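Local coordinates for glutathione s-transferase III (Zea mays, PDB 1AW9) that conjugates glutathione to electrophilic compounds and is a leading enzyme in the detoxification of herbicides in maize, at the interface of chains A and B. Coordinates in Å, arbitrary orientation; residue numbers count along the deposited sequence, not the author numbering. Chains: chain A/B, Glutathione s-transferase III.

The interface of chains A and B. Residues chain A 124-126; chain B 53.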
loop_
_atom_site.group_PDB
_atom_site.type_symbol
_atom_site.label_atom_id
_atom_site.label_comp_id
_atom_site.label_asym_id
_atom_site.label_seq_id
_atom_site.Cartn_x
_atom_site.Cartn_y
_atom_site.Cartn_z
ATOM N N GLY A 124 10.573 -16.410 -10.098
ATOM C CA GLY A 124 9.486 -17.207 -9.560
ATOM C C GLY A 124 8.272 -16.450 -9.064
ATOM O O GLY A 124 7.418 -17.036 -8.409
ATOM N N GLY A 125 8.142 -15.172 -9.397
ATOM C CA GLY A 125 6.969 -14.428 -8.957
ATOM C C GLY A 125 6.090 -13.883 -10.077
ATOM O O GLY A 125 6.553 -13.616 -11.193
ATOM N N ALA A 126 4.808 -13.704 -9.780
ATOM C CA ALA A 126 3.874 -13.162 -10.758
ATOM C C ALA A 126 3.806 -11.636 -10.642
ATOM O O ALA A 126 3.868 -11.083 -9.548
ATOM C CB ALA A 126 2.492 -13.763 -10.563
ATOM N N GLN B 53 6.295 -18.584 -15.251
ATOM C CA GLN B 53 7.217 -18.452 -14.131
ATOM C C GLN B 53 8.229 -19.588 -14.133
ATOM O O GLN B 53 7.997 -20.694 -14.649
ATOM C CB GLN B 53 6.479 -18.435 -12.781
ATOM C CG GLN B 53 5.892 -17.089 -12.415
ATOM C CD GLN B 53 4.498 -17.209 -11.805
ATOM O OE1 GLN B 53 4.295 -17.955 -10.844
ATOM N NE2 GLN B 53 3.525 -16.490 -12.378
#
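The methyl group of A:Ala126 packs against the side-chain amide of B:Gln53, its CB 3.4 Å from NE2. It comes in over the face of the amide rather than at its edge, so the touch is one of van der Waals packing. Beside it, the aliphatic part of the glutamine does similar work: CG sits almost squarely above the carbonyl of A:Gly125, 3.7 Å from its O. Between these two points the amide is spread over the peptide that joins A:Gly125 to A:Ala126, the two planes only about 21° from parallel. CD of B:Gln53 lies 4.1 Å from the peptide nitrogen N of A:Ala126. The principle illustrated is that a polar side chain can contribute to a dimer interface through one flat face of its amide. Rotation about CA–CB places CG anti to the carbonyl carbon (chi1 -81°), and a bend at chi2 then carries the amide along the neighbouring backbone. Were B:Gln53 shortened to an alanine, the A:Gly125–A:Ala126 peptide would probably lose the amide and CG lying over it, and the methyl its contact with NE2. The chain A segment is a loop between helices 92-122 and 129-152 of the C-terminal domain, whereas B:Gln53 belongs to the thioredoxin-like N-terminal domain and is likely to help bind glutathione. The patch, repeated by two-fold symmetry in this homodimer, thus brings the subunit boundary up to a probable glutathione site, here in its apo form. At the polar rim the loop turns at A:Gly124, whose positive phi (85°) suits a residue lacking a side chain. The carbonyl O of A:Gly124 lies 4.1 Å from the amide oxygen OE1 of B:Gln53, an approach of two acceptors and not a hydrogen bond.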